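Local coordinates for protein AAA family ATPase (Sulfolobus acidocaldarius, PDB 2W2U) that probably hydrolyses ATP as part of the archaeal ESCRT cell division machinery, its MIT domain, present here, binding an ESCRT-III peptide, at residues Ala11-Met14 with Leu15-Met18; Ala62-Tyr65 with Glu66-Asn70; Glu37-Thr40 with Asn41-Ala45; Lys73-Ile76 with Glu77-Glu81. All coordinates share one frame; numbering follows the deposited sequence.

Interaction 1: Ala11-Met14 with Leu15-Met18; sequences AQVM and LEEM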
ATOM      1  N   ALA A  11      -0.126   1.249 -17.731  1.00 18.78           N
ATOM      2  CA  ALA A  11      -0.722   1.977 -16.612  1.00 18.00           C
ATOM      3  C   ALA A  11      -0.771   1.143 -15.328  1.00 17.38           C
ATOM      4  O   ALA A  11      -0.622   1.685 -14.231  1.00 17.13           O
ATOM      5  CB  ALA A  11      -2.123   2.475 -16.983  1.00 17.99           C
ATOM      6  N   GLN A  12      -0.980  -0.168 -15.473  1.00 16.56           N
ATOM      7  CA  GLN A  12      -1.054  -1.075 -14.329  1.00 15.91           C
ATOM      8  C   GLN A  12       0.283  -1.152 -13.611  1.00 15.75           C
ATOM      9  O   GLN A  12       0.362  -0.904 -12.408  1.00 15.11           O
ATOM     10  CB  GLN A  12      -1.503  -2.473 -14.762  1.00 15.99           C
ATOM     11  CG  GLN A  12      -1.863  -3.383 -13.592  1.00 15.30           C
ATOM     12  CD  GLN A  12      -2.638  -4.621 -14.004  1.00 14.59           C
ATOM     13  OE1 GLN A  12      -3.346  -5.220 -13.190  1.00 14.88           O
ATOM     14  NE2 GLN A  12      -2.512  -5.013 -15.266  1.00 14.23           N
ATOM     15  N   VAL A  13       1.327  -1.486 -14.372  1.00 15.77           N
ATOM     16  CA  VAL A  13       2.683  -1.642 -13.854  1.00 15.72           C
ATOM     17  C   VAL A  13       3.219  -0.326 -13.265  1.00 15.80           C
ATOM     18  O   VAL A  13       3.873  -0.325 -12.225  1.00 15.67           O
ATOM     19  CB  VAL A  13       3.644  -2.204 -14.948  1.00 15.62           C
ATOM     20  CG1 VAL A  13       5.091  -2.178 -14.483  1.00 15.77           C
ATOM     21  CG2 VAL A  13       3.247  -3.629 -15.330  1.00 15.53           C
ATOM     22  N   MET A  14       2.922   0.783 -13.934  1.00 15.92           N
ATOM     23  CA  MET A  14       3.339   2.104 -13.480  1.00 16.65           C
ATOM     24  C   MET A  14       2.714   2.463 -12.120  1.00 15.21           C
ATOM     25  O   MET A  14       3.409   2.943 -11.213  1.00 14.62           O
ATOM     26  CB  MET A  14       2.984   3.142 -14.542  1.00 16.27           C
ATOM     27  CG  MET A  14       3.678   4.471 -14.373  1.00 18.15           C
ATOM     28  SD  MET A  14       2.570   5.823 -14.799  1.00 21.51           S
ATOM     29  CE  MET A  14       1.477   5.765 -13.369  1.00 18.37           C
ATOM     30  N   LEU A  15       1.413   2.213 -11.980  1.00 14.07           N
ATOM     31  CA  LEU A  15       0.727   2.440 -10.704  1.00 13.64           C
ATOM     32  C   LEU A  15       1.178   1.458  -9.623  1.00 13.08           C
ATOM     33  O   LEU A  15       1.348   1.839  -8.467  1.00 12.84           O
ATOM     34  CB  LEU A  15      -0.798   2.401 -10.874  1.00 13.44           C
ATOM     35  CG  LEU A  15      -1.462   3.578 -11.606  1.00 13.57           C
ATOM     36  CD1 LEU A  15      -2.872   3.209 -12.009  1.00 12.77           C
ATOM     37  CD2 LEU A  15      -1.461   4.869 -10.766  1.00 14.40           C
ATOM     38  N   GLU A  16       1.379   0.198 -10.000  1.00 12.94           N
ATOM     39  CA  GLU A  16       1.900  -0.801  -9.065  1.00 13.04           C
ATOM     40  C   GLU A  16       3.235  -0.379  -8.442  1.00 13.34           C
ATOM     41  O   GLU A  16       3.422  -0.506  -7.232  1.00 13.09           O
ATOM     42  CB  GLU A  16       1.995  -2.182  -9.727  1.00 12.81           C
ATOM     43  CG  GLU A  16       0.628  -2.846  -9.880  1.00 12.93           C
ATOM     44  CD  GLU A  16       0.633  -4.092 -10.749  1.00 12.58           C
ATOM     45  OE1 GLU A  16       1.658  -4.393 -11.397  1.00 11.69           O
ATOM     46  OE2 GLU A  16      -0.408  -4.781 -10.775  1.00 11.50           O
ATOM     47  N   GLU A  17       4.144   0.133  -9.269  1.00 14.02           N
ATOM     48  CA  GLU A  17       5.436   0.648  -8.798  1.00 15.13           C
ATOM     49  C   GLU A  17       5.285   1.870  -7.873  1.00 14.92           C
ATOM     50  O   GLU A  17       5.998   1.991  -6.865  1.00 14.71           O
ATOM     51  CB  GLU A  17       6.355   0.952  -9.996  1.00 15.37           C
ATOM     52  CG  GLU A  17       7.468   1.992  -9.750  1.00 18.70           C
ATOM     53  CD  GLU A  17       8.507   1.590  -8.696  1.00 23.05           C
ATOM     54  OE1 GLU A  17       8.696   0.376  -8.429  1.00 24.78           O
ATOM     55  OE2 GLU A  17       9.141   2.512  -8.133  1.00 24.46           O
ATOM     56  N   MET A  18       4.360   2.762  -8.230  1.00 14.81           N
ATOM     57  CA  MET A  18       4.019   3.933  -7.418  1.00 15.45           C
ATOM     58  C   MET A  18       3.532   3.523  -6.030  1.00 14.83           C
ATOM     59  O   MET A  18       4.000   4.049  -5.027  1.00 15.17           O
ATOM     60  CB  MET A  18       2.951   4.775  -8.126  1.00 15.22           C
ATOM     61  CG  MET A  18       2.664   6.142  -7.494  1.00 15.29           C
ATOM     62  SD  MET A  18       1.360   7.046  -8.379  1.00 17.75           S
ATOM     63  CE  MET A  18       2.014   7.061 -10.039  1.00 15.73           C
TER
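Ala11 offers Leu15 its carbonyl in the first turn of helix 11-31: Leu15 N donates to Ala11 O at 3.1 Å, coming from above the carbonyl plane, 36° out of it. The isobutyl group of Leu15 folds over the same oxygen, with CG 3.3 Å from Ala11 O. At the next residue, Gln12 O takes the N-H of Glu16 in its carbonyl plane at 2.8 Å. With chi1 at -75°, Glu16 CG stands beside its own backbone N, and the extended chain runs back along the turn until OE2 lies 3.5 Å from Gln12 CG. The Gln12 amide and Glu16 carboxylate planes are turned 40° apart, and their polar ends converge on one outside group, the hydroxyl of Tyr65, which is hydrogen-bonded to Glu16 OE2 and to Gln12 OE1. Beyond the two segments, Glu16 OE2 also forms a salt bridge with a basic side chain of the bound peptide, so the buried carboxylate has two kinds of partner. Val13 O accepts the backbone N-H of Glu17, and the Val13 side chain packs on a basic side chain of the peptide. Met14 closes the series. Its side chain, bent at chi2 and chi3, runs beside that of Met18, and the two CE methyls meet at 3.6 Å; Met14 CE also approaches Leu15 CD2 at 4.0 Å. This is the first part of helix 11-31 in the MIT three-helix bundle: Leu15 packs on Leu52 and Leu55 and Met18 on Val48 of helix 35-55, while Glu16 and Gln12 reach across to helix 62-81.

Interaction 2: Ala62-Tyr65 with Glu66-Asn70; sequences AAIY and EQMIN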
ATOM      1  N   ALA A  62      -6.395  -8.134  -8.383  1.00 11.58           N
ATOM      2  CA  ALA A  62      -7.256  -7.287  -7.541  1.00 11.89           C
ATOM      3  C   ALA A  62      -7.360  -7.773  -6.089  1.00 12.22           C
ATOM      4  O   ALA A  62      -7.390  -6.950  -5.171  1.00 11.99           O
ATOM      5  CB  ALA A  62      -8.646  -7.122  -8.160  1.00 11.92           C
ATOM      6  N   ALA A  63      -7.386  -9.097  -5.895  1.00 12.19           N
ATOM      7  CA  ALA A  63      -7.431  -9.700  -4.559  1.00 12.53           C
ATOM      8  C   ALA A  63      -6.210  -9.326  -3.716  1.00 12.83           C
ATOM      9  O   ALA A  63      -6.330  -9.107  -2.508  1.00 13.04           O
ATOM     10  CB  ALA A  63      -7.576 -11.220  -4.655  1.00 12.63           C
ATOM     11  N   ILE A  64      -5.044  -9.253  -4.355  1.00 13.02           N
ATOM     12  CA  ILE A  64      -3.819  -8.796  -3.691  1.00 13.46           C
ATOM     13  C   ILE A  64      -3.860  -7.294  -3.366  1.00 13.50           C
ATOM     14  O   ILE A  64      -3.484  -6.887  -2.257  1.00 13.52           O
ATOM     15  CB  ILE A  64      -2.547  -9.157  -4.503  1.00 13.48           C
ATOM     16  CG1 ILE A  64      -2.390 -10.684  -4.597  1.00 14.12           C
ATOM     17  CG2 ILE A  64      -1.307  -8.519  -3.878  1.00 14.02           C
ATOM     18  CD1 ILE A  64      -1.552 -11.159  -5.784  1.00 14.54           C
ATOM     19  N   TYR A  65      -4.314  -6.475  -4.319  1.00 13.44           N
ATOM     20  CA  TYR A  65      -4.521  -5.041  -4.051  1.00 13.47           C
ATOM     21  C   TYR A  65      -5.422  -4.854  -2.832  1.00 13.68           C
ATOM     22  O   TYR A  65      -5.113  -4.072  -1.930  1.00 13.22           O
ATOM     23  CB  TYR A  65      -5.198  -4.323  -5.218  1.00 13.05           C
ATOM     24  CG  TYR A  65      -4.538  -4.391  -6.577  1.00 12.83           C
ATOM     25  CD1 TYR A  65      -3.149  -4.485  -6.723  1.00 12.20           C
ATOM     26  CD2 TYR A  65      -5.318  -4.295  -7.732  1.00 11.70           C
ATOM     27  CE1 TYR A  65      -2.570  -4.522  -7.988  1.00 11.78           C
ATOM     28  CE2 TYR A  65      -4.754  -4.333  -8.992  1.00 11.47           C
ATOM     29  CZ  TYR A  65      -3.385  -4.444  -9.117  1.00 11.73           C
ATOM     30  OH  TYR A  65      -2.846  -4.481 -10.380  1.00 12.59           O
ATOM     31  N   GLU A  66      -6.542  -5.580  -2.828  1.00 14.14           N
ATOM     32  CA  GLU A  66      -7.559  -5.465  -1.793  1.00 14.85           C
ATOM     33  C   GLU A  66      -7.066  -5.953  -0.431  1.00 14.91           C
ATOM     34  O   GLU A  66      -7.372  -5.339   0.594  1.00 14.90           O
ATOM     35  CB  GLU A  66      -8.842  -6.181  -2.228  1.00 15.51           C
ATOM     36  CG  GLU A  66      -9.587  -5.440  -3.358  1.00 17.21           C
ATOM     37  CD  GLU A  66     -10.413  -6.352  -4.260  1.00 20.29           C
ATOM     38  OE1 GLU A  66     -10.592  -7.545  -3.930  1.00 22.78           O
ATOM     39  OE2 GLU A  66     -10.888  -5.871  -5.314  1.00 21.70           O
ATOM     40  N   GLN A  67      -6.289  -7.038  -0.434  1.00 14.79           N
ATOM     41  CA  GLN A  67      -5.619  -7.542   0.763  1.00 14.97           C
ATOM     42  C   GLN A  67      -4.666  -6.511   1.369  1.00 14.40           C
ATOM     43  O   GLN A  67      -4.656  -6.311   2.582  1.00 14.51           O
ATOM     44  CB  GLN A  67      -4.850  -8.837   0.452  1.00 14.92           C
ATOM     45  CG  GLN A  67      -4.156  -9.478   1.661  1.00 15.64           C
ATOM     46  CD  GLN A  67      -3.074 -10.489   1.271  1.00 16.22           C
ATOM     47  OE1 GLN A  67      -3.290 -11.343   0.407  1.00 18.60           O
ATOM     48  NE2 GLN A  67      -1.903 -10.398   1.916  1.00 16.10           N
ATOM     49  N   MET A  68      -3.861  -5.871   0.527  1.00 14.09           N
ATOM     50  CA  MET A  68      -2.869  -4.911   1.007  1.00 13.76           C
ATOM     51  C   MET A  68      -3.493  -3.601   1.507  1.00 13.47           C
ATOM     52  O   MET A  68      -3.023  -3.023   2.496  1.00 13.23           O
ATOM     53  CB  MET A  68      -1.779  -4.671  -0.042  1.00 13.82           C
ATOM     54  CG  MET A  68      -0.919  -5.915  -0.328  1.00 14.36           C
ATOM     55  SD  MET A  68      -0.414  -6.880   1.130  1.00 14.57           S
ATOM     56  CE  MET A  68       0.828  -5.804   1.837  1.00 11.95           C
ATOM     57  N   ILE A  69      -4.548  -3.152   0.829  1.00 13.11           N
ATOM     58  CA  ILE A  69      -5.347  -2.007   1.287  1.00 13.24           C
ATOM     59  C   ILE A  69      -5.772  -2.235   2.742  1.00 13.49           C
ATOM     60  O   ILE A  69      -5.584  -1.369   3.594  1.00 13.29           O
ATOM     61  CB  ILE A  69      -6.583  -1.746   0.367  1.00 13.02           C
ATOM     62  CG1 ILE A  69      -6.144  -1.085  -0.944  1.00 12.41           C
ATOM     63  CG2 ILE A  69      -7.637  -0.866   1.061  1.00 13.05           C
ATOM     64  CD1 ILE A  69      -7.231  -0.990  -2.000  1.00 12.65           C
ATOM     65  N   ASN A  70      -6.302  -3.421   3.024  1.00 13.92           N
ATOM     66  CA  ASN A  70      -6.792  -3.740   4.359  1.00 14.36           C
ATOM     67  C   ASN A  70      -5.695  -3.835   5.413  1.00 14.17           C
ATOM     68  O   ASN A  70      -5.865  -3.347   6.530  1.00 14.23           O
ATOM     69  CB  ASN A  70      -7.641  -5.011   4.328  1.00 14.61           C
ATOM     70  CG  ASN A  70      -8.947  -4.812   3.602  1.00 15.63           C
ATOM     71  OD1 ASN A  70      -9.565  -3.749   3.690  1.00 17.97           O
ATOM     72  ND2 ASN A  70      -9.382  -5.836   2.880  1.00 16.45           N
TER
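With chi1 at -71° and the chain extended beyond CG, Glu66 lays its side chain back over the Ala62 carbonyl, one turn earlier in helix 62-81, the third helix of the MIT bundle. Both CG and CD of Glu66 come to 3.2 Å from Ala62 O, which already accepts the backbone N-H of Glu66. Glu66 OE2 ends 3.8 Å from the methyl CB of Ala62, so the carboxylate lies alongside the first residue of the helix. Tyr65 holds CG beside its own backbone N, and this sends the ring back toward the helix start and helix 11-31, where the hydroxyl is held by Glu16 and Gln12; the ring also packs on Leu52 and Val53 of helix 35-55. Ile64 and Met68 turn to another side of the helix, with Ile64 CG2 4.4 Å from Met68 CG, a loose contact made by CG alone; beyond it the methionine chain bends at chi2 and chi3. Both residues pack on the backbone of the bound peptide, so this side of helix 62-81 forms part of the docking surface. Tyr65 O receives the N-H of Ile69 at 3.0 Å, and Ile69 CG1 leans in to 3.3 Å from the same oxygen.

Interaction 3: Glu37-Thr40 with Asn41-Ala45; sequences EAIT and NYKKA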
ATOM      1  N   GLU A  37       4.553  10.075   9.320  1.00 16.33           N
ATOM      2  CA  GLU A  37       5.174   9.773   8.032  1.00 16.54           C
ATOM      3  C   GLU A  37       4.828   8.373   7.540  1.00 15.51           C
ATOM      4  O   GLU A  37       4.618   8.163   6.346  1.00 15.46           O
ATOM      5  CB  GLU A  37       6.695   9.936   8.119  1.00 17.11           C
ATOM      6  CG  GLU A  37       7.239  11.106   7.301  1.00 20.59           C
ATOM      7  CD  GLU A  37       8.029  10.642   6.085  1.00 24.38           C
ATOM      8  OE1 GLU A  37       9.137  10.086   6.284  1.00 25.72           O
ATOM      9  OE2 GLU A  37       7.554  10.843   4.938  1.00 25.67           O
ATOM     10  N   ALA A  38       4.775   7.418   8.463  1.00 14.59           N
ATOM     11  CA  ALA A  38       4.330   6.069   8.134  1.00 13.86           C
ATOM     12  C   ALA A  38       2.885   6.111   7.627  1.00 13.43           C
ATOM     13  O   ALA A  38       2.586   5.583   6.550  1.00 13.09           O
ATOM     14  CB  ALA A  38       4.465   5.152   9.340  1.00 13.55           C
ATOM     15  N   ILE A  39       2.012   6.776   8.390  1.00 12.77           N
ATOM     16  CA  ILE A  39       0.601   6.920   8.023  1.00 12.56           C
ATOM     17  C   ILE A  39       0.390   7.622   6.677  1.00 12.30           C
ATOM     18  O   ILE A  39      -0.383   7.132   5.850  1.00 12.15           O
ATOM     19  CB  ILE A  39      -0.238   7.596   9.146  1.00 12.50           C
ATOM     20  CG1 ILE A  39      -0.411   6.639  10.336  1.00 12.50           C
ATOM     21  CG2 ILE A  39      -1.603   7.998   8.627  1.00 12.44           C
ATOM     22  CD1 ILE A  39      -0.805   7.333  11.659  1.00 12.82           C
ATOM     23  N   THR A  40       1.079   8.747   6.456  1.00 12.01           N
ATOM     24  CA  THR A  40       0.967   9.503   5.199  1.00 12.10           C
ATOM     25  C   THR A  40       1.245   8.599   4.001  1.00 11.45           C
ATOM     26  O   THR A  40       0.502   8.590   3.028  1.00 11.63           O
ATOM     27  CB  THR A  40       1.931  10.724   5.151  1.00 12.04           C
ATOM     28  OG1 THR A  40       1.799  11.497   6.344  1.00 13.25           O
ATOM     29  CG2 THR A  40       1.608  11.627   3.978  1.00 13.14           C
ATOM     30  N   ASN A  41       2.328   7.840   4.092  1.00 11.02           N
ATOM     31  CA  ASN A  41       2.753   6.963   3.016  1.00 10.62           C
ATOM     32  C   ASN A  41       1.849   5.734   2.809  1.00 10.21           C
ATOM     33  O   ASN A  41       1.601   5.338   1.672  1.00  9.64           O
ATOM     34  CB  ASN A  41       4.224   6.593   3.208  1.00 10.31           C
ATOM     35  CG  ASN A  41       5.158   7.711   2.767  1.00 11.47           C
ATOM     36  OD1 ASN A  41       5.295   7.972   1.573  1.00 11.95           O
ATOM     37  ND2 ASN A  41       5.797   8.384   3.730  1.00 10.58           N
ATOM     38  N   TYR A  42       1.350   5.159   3.906  1.00 10.17           N
ATOM     39  CA  TYR A  42       0.353   4.082   3.847  1.00 10.04           C
ATOM     40  C   TYR A  42      -0.914   4.565   3.124  1.00 10.50           C
ATOM     41  O   TYR A  42      -1.452   3.861   2.259  1.00 10.23           O
ATOM     42  CB  TYR A  42      -0.024   3.589   5.255  1.00  9.84           C
ATOM     43  CG  TYR A  42       0.950   2.635   5.932  1.00  9.60           C
ATOM     44  CD1 TYR A  42       1.387   1.464   5.298  1.00  8.84           C
ATOM     45  CD2 TYR A  42       1.390   2.880   7.233  1.00 10.13           C
ATOM     46  CE1 TYR A  42       2.272   0.585   5.937  1.00  9.18           C
ATOM     47  CE2 TYR A  42       2.273   2.014   7.880  1.00 10.26           C
ATOM     48  CZ  TYR A  42       2.703   0.869   7.227  1.00  9.95           C
ATOM     49  OH  TYR A  42       3.566   0.023   7.869  1.00 10.59           O
ATOM     50  N   LYS A  43      -1.382   5.766   3.476  1.00 10.57           N
ATOM     51  CA  LYS A  43      -2.587   6.338   2.865  1.00 10.95           C
ATOM     52  C   LYS A  43      -2.400   6.542   1.366  1.00 10.70           C
ATOM     53  O   LYS A  43      -3.331   6.344   0.585  1.00  9.97           O
ATOM     54  CB  LYS A  43      -2.965   7.673   3.511  1.00 10.80           C
ATOM     55  CG  LYS A  43      -3.550   7.573   4.903  1.00 12.94           C
ATOM     56  CD  LYS A  43      -4.146   8.913   5.318  1.00 15.19           C
ATOM     57  CE  LYS A  43      -4.481   8.949   6.797  1.00 17.04           C
ATOM     58  NZ  LYS A  43      -5.715   8.211   7.136  1.00 18.23           N
ATOM     59  N   LYS A  44      -1.189   6.947   0.984  1.00 11.01           N
ATOM     60  CA  LYS A  44      -0.859   7.202  -0.415  1.00 11.65           C
ATOM     61  C   LYS A  44      -0.749   5.903  -1.206  1.00 11.46           C
ATOM     62  O   LYS A  44      -1.096   5.860  -2.385  1.00 11.69           O
ATOM     63  CB  LYS A  44       0.413   8.052  -0.541  1.00 11.49           C
ATOM     64  CG  LYS A  44       0.183   9.522  -0.188  1.00 12.02           C
ATOM     65  CD  LYS A  44       1.471  10.336  -0.239  1.00 12.27           C
ATOM     66  CE  LYS A  44       1.249  11.794   0.193  1.00 14.08           C
ATOM     67  NZ  LYS A  44       0.254  12.527  -0.665  1.00 15.60           N
ATOM     68  N   ALA A  45      -0.269   4.852  -0.547  1.00 11.31           N
ATOM     69  CA  ALA A  45      -0.269   3.509  -1.125  1.00 11.34           C
ATOM     70  C   ALA A  45      -1.703   2.992  -1.294  1.00 11.42           C
ATOM     71  O   ALA A  45      -2.046   2.427  -2.336  1.00 10.88           O
ATOM     72  CB  ALA A  45       0.552   2.562  -0.265  1.00 10.97           C
TER
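The Tyr42 ring meets the Ala38 carbonyl obliquely, CD2 lying 3.0 Å from Ala38 O and CE2 4.1 Å from the Ala38 methyl CB. Outside this turn it meets the Tyr72 ring, the planes about 35° apart, and its hydroxyl is hydrogen-bonded to Asp30. The second flat pair is Glu37 and Asn41, whose side chains run alongside each other with carboxylate and amide planes 77° apart. Asn41 ND2 donates to Glu37 O at 2.9 Å and, weakly, to Glu37 OE2. The backbone N-H of Asn41 reaches Glu37 O as well, from the opposite face of the carbonyl plane, so two donors grip that oxygen. The amide itself is held by the bond to Glu37 O, helped by the weak one to OE2, with CG kept beside the backbone N (chi1 -78°). Farther round the helix, the aliphatic parts of two lysines pack alongside residues one turn back: Lys43 CE touches Ile39 CG2 at 3.5 Å, and Lys44 CE lies 3.8 Å from Thr40 CG2. Helix 35-55 is the second helix of the MIT bundle: Asn41 packs on Tyr22, Asn25 and Ala26 of helix 11-31, whereas Ile39 sits against Ile76 and Leu79 of helix 62-81, and Tyr42 touches both neighbours.

Interaction 4: Lys73-Ile76 with Glu77-Glu81; sequences KRRI and EVLKE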
ATOM      1  N   LYS A  73      -4.635  -0.222   5.957  1.00 14.64           N
ATOM      2  CA  LYS A  73      -5.700   0.433   6.723  1.00 15.52           C
ATOM      3  C   LYS A  73      -5.627   0.050   8.200  1.00 15.83           C
ATOM      4  O   LYS A  73      -5.799   0.898   9.073  1.00 15.84           O
ATOM      5  CB  LYS A  73      -7.089   0.080   6.183  1.00 15.42           C
ATOM      6  CG  LYS A  73      -7.517   0.819   4.934  1.00 15.94           C
ATOM      7  CD  LYS A  73      -8.998   0.581   4.674  1.00 16.66           C
ATOM      8  CE  LYS A  73      -9.476   1.286   3.417  1.00 17.78           C
ATOM      9  NZ  LYS A  73      -9.330   2.762   3.501  1.00 20.02           N
ATOM     10  N   ARG A  74      -5.378  -1.231   8.466  1.00 16.34           N
ATOM     11  CA  ARG A  74      -5.273  -1.731   9.837  1.00 17.20           C
ATOM     12  C   ARG A  74      -4.029  -1.213  10.555  1.00 17.00           C
ATOM     13  O   ARG A  74      -4.075  -0.957  11.756  1.00 17.23           O
ATOM     14  CB  ARG A  74      -5.304  -3.258   9.868  1.00 17.37           C
ATOM     15  CG  ARG A  74      -6.677  -3.852  10.085  1.00 20.11           C
ATOM     16  CD  ARG A  74      -6.609  -5.367   9.962  1.00 24.54           C
ATOM     17  NE  ARG A  74      -6.963  -5.804   8.614  1.00 27.24           N
ATOM     18  CZ  ARG A  74      -6.362  -6.787   7.951  1.00 28.16           C
ATOM     19  NH1 ARG A  74      -5.346  -7.448   8.488  1.00 29.20           N
ATOM     20  NH2 ARG A  74      -6.776  -7.098   6.734  1.00 28.26           N
ATOM     21  N   ARG A  75      -2.924  -1.060   9.828  1.00 16.90           N
ATOM     22  CA  ARG A  75      -1.721  -0.467  10.415  1.00 16.89           C
ATOM     23  C   ARG A  75      -1.897   1.030  10.721  1.00 16.84           C
ATOM     24  O   ARG A  75      -1.397   1.521  11.742  1.00 16.78           O
ATOM     25  CB  ARG A  75      -0.475  -0.726   9.561  1.00 16.74           C
ATOM     26  CG  ARG A  75       0.842  -0.340  10.250  1.00 17.01           C
ATOM     27  CD  ARG A  75       1.112  -1.164  11.524  1.00 17.04           C
ATOM     28  NE  ARG A  75       2.334  -0.711  12.185  1.00 17.65           N
ATOM     29  CZ  ARG A  75       2.785  -1.142  13.362  1.00 17.38           C
ATOM     30  NH1 ARG A  75       2.128  -2.068  14.056  1.00 18.05           N
ATOM     31  NH2 ARG A  75       3.904  -0.635  13.849  1.00 16.85           N
ATOM     32  N   ILE A  76      -2.612   1.737   9.842  1.00 16.82           N
ATOM     33  CA  ILE A  76      -3.003   3.134  10.084  1.00 16.62           C
ATOM     34  C   ILE A  76      -3.753   3.273  11.405  1.00 16.61           C
ATOM     35  O   ILE A  76      -3.448   4.159  12.203  1.00 16.69           O
ATOM     36  CB  ILE A  76      -3.928   3.696   8.972  1.00 16.60           C
ATOM     37  CG1 ILE A  76      -3.254   3.656   7.588  1.00 16.88           C
ATOM     38  CG2 ILE A  76      -4.420   5.107   9.334  1.00 16.09           C
ATOM     39  CD1 ILE A  76      -2.402   4.820   7.261  1.00 17.05           C
ATOM     40  N   GLU A  77      -4.740   2.404  11.618  1.00 16.66           N
ATOM     41  CA  GLU A  77      -5.592   2.469  12.803  1.00 17.00           C
ATOM     42  C   GLU A  77      -4.824   2.210  14.097  1.00 16.47           C
ATOM     43  O   GLU A  77      -5.131   2.808  15.124  1.00 16.28           O
ATOM     44  CB  GLU A  77      -6.813   1.539  12.671  1.00 17.47           C
ATOM     45  CG  GLU A  77      -7.844   2.006  11.620  1.00 19.58           C
ATOM     46  CD  GLU A  77      -8.156   3.514  11.701  1.00 22.41           C
ATOM     47  OE1 GLU A  77      -8.795   3.942  12.694  1.00 22.94           O
ATOM     48  OE2 GLU A  77      -7.762   4.268  10.773  1.00 22.13           O
ATOM     49  N   VAL A  78      -3.817   1.340  14.034  1.00 16.24           N
ATOM     50  CA  VAL A  78      -2.896   1.145  15.155  1.00 16.19           C
ATOM     51  C   VAL A  78      -2.047   2.409  15.405  1.00 16.18           C
ATOM     52  O   VAL A  78      -2.052   2.953  16.514  1.00 16.05           O
ATOM     53  CB  VAL A  78      -1.990  -0.099  14.958  1.00 16.31           C
ATOM     54  CG1 VAL A  78      -1.035  -0.268  16.136  1.00 16.51           C
ATOM     55  CG2 VAL A  78      -2.839  -1.369  14.776  1.00 16.12           C
ATOM     56  N   LEU A  79      -1.350   2.881  14.370  1.00 15.95           N
ATOM     57  CA  LEU A  79      -0.405   4.010  14.505  1.00 15.51           C
ATOM     58  C   LEU A  79      -1.068   5.336  14.896  1.00 15.30           C
ATOM     59  O   LEU A  79      -0.470   6.159  15.583  1.00 14.52           O
ATOM     60  CB  LEU A  79       0.432   4.180  13.231  1.00 15.10           C
ATOM     61  CG  LEU A  79       1.386   3.044  12.841  1.00 15.23           C
ATOM     62  CD1 LEU A  79       1.933   3.267  11.433  1.00 13.96           C
ATOM     63  CD2 LEU A  79       2.518   2.902  13.845  1.00 15.43           C
ATOM     64  N   LYS A  80      -2.306   5.516  14.445  1.00 15.72           N
ATOM     65  CA  LYS A  80      -3.133   6.679  14.756  1.00 16.53           C
ATOM     66  C   LYS A  80      -3.296   6.903  16.263  1.00 16.54           C
ATOM     67  O   LYS A  80      -3.364   8.045  16.713  1.00 16.06           O
ATOM     68  CB  LYS A  80      -4.511   6.500  14.115  1.00 16.48           C
ATOM     69  CG  LYS A  80      -5.382   7.745  14.083  1.00 17.84           C
ATOM     70  CD  LYS A  80      -6.745   7.426  13.487  1.00 17.76           C
ATOM     71  CE  LYS A  80      -7.624   8.669  13.403  1.00 20.37           C
ATOM     72  NZ  LYS A  80      -8.734   8.490  12.419  1.00 20.22           N
ATOM     73  N   GLU A  81      -3.359   5.806  17.022  1.00 16.82           N
ATOM     74  CA  GLU A  81      -3.554   5.840  18.475  1.00 17.42           C
ATOM     75  C   GLU A  81      -2.320   6.319  19.228  1.00 17.44           C
ATOM     76  O   GLU A  81      -2.407   6.809  20.352  1.00 17.76           O
ATOM     77  CB  GLU A  81      -3.977   4.460  18.988  1.00 17.54           C
ATOM     78  CG  GLU A  81      -5.360   4.009  18.531  1.00 18.58           C
ATOM     79  CD  GLU A  81      -6.472   4.977  18.926  1.00 21.13           C
ATOM     80  OE1 GLU A  81      -6.334   5.698  19.945  1.00 22.18           O
ATOM     81  OE2 GLU A  81      -7.494   5.011  18.212  1.00 22.04           O
TER
HETATM   82  O   HOH W   1      -7.482   3.019   8.388  1.00 21.50           O
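Arg75 and Leu79 form the close-packed side of this turn near the C-terminal end of helix 62-81. Arg75 bends at chi2 (63°), and its chain turns toward the C-terminal end and crosses the leucine side chain at a slant: Arg75 CG lies 3.9 Å from Leu79 CD1, and NH2 lies 3.8 Å from Leu79 CD2. The guanidinium rests against this apolar group while its NE makes a salt bridge to Asp30. Beneath them the backbone is firmly bonded, Leu79 N donating to Arg75 O at 3.0 Å with an N-H...O angle of 170°. Buried Ile76 packs with Leu79 on Ile39 of helix 35-55. Its CG2 methyl lies 3.7 Å from Glu77 OE2, where the packed side gives way to the polar one.

The other side is open and polar. Exposed Glu77 bends at chi2, and a water donates both to its OE2, at 2.7 Å, and to Lys73 O, at 2.8 Å. This water spans the turn from side chain to main chain, beside the backbone bond from Glu77 N to the same carbonyl. Buried Ile76 and Leu79 against helix 35-55, with exposed Lys73 and Glu77 on the solvent side, make the amphipathic pattern of a helix in the MIT three-helix bundle.

Overall arrangement
From the N terminus, interaction 1 comes first, on helix 11-31, then interaction 3 on helix 35-55, and interactions 2 and 4 follow one another on helix 62-81. Each is local to a helix, so none closes a loop, and none nests within or crosses another. Ties between helices arise where they touch: interaction 1 meets interaction 2 through the Tyr65 hydroxyl at one end of the bundle, and interaction 3 meets interaction 4 where Ile76 CD1 packs 3.3 Å from Tyr42 CB. Interactions 1 and 4 lie farthest apart, about 25 Å between centres. Together they sample all three helices of the MIT domain and the surface that receives the peptide.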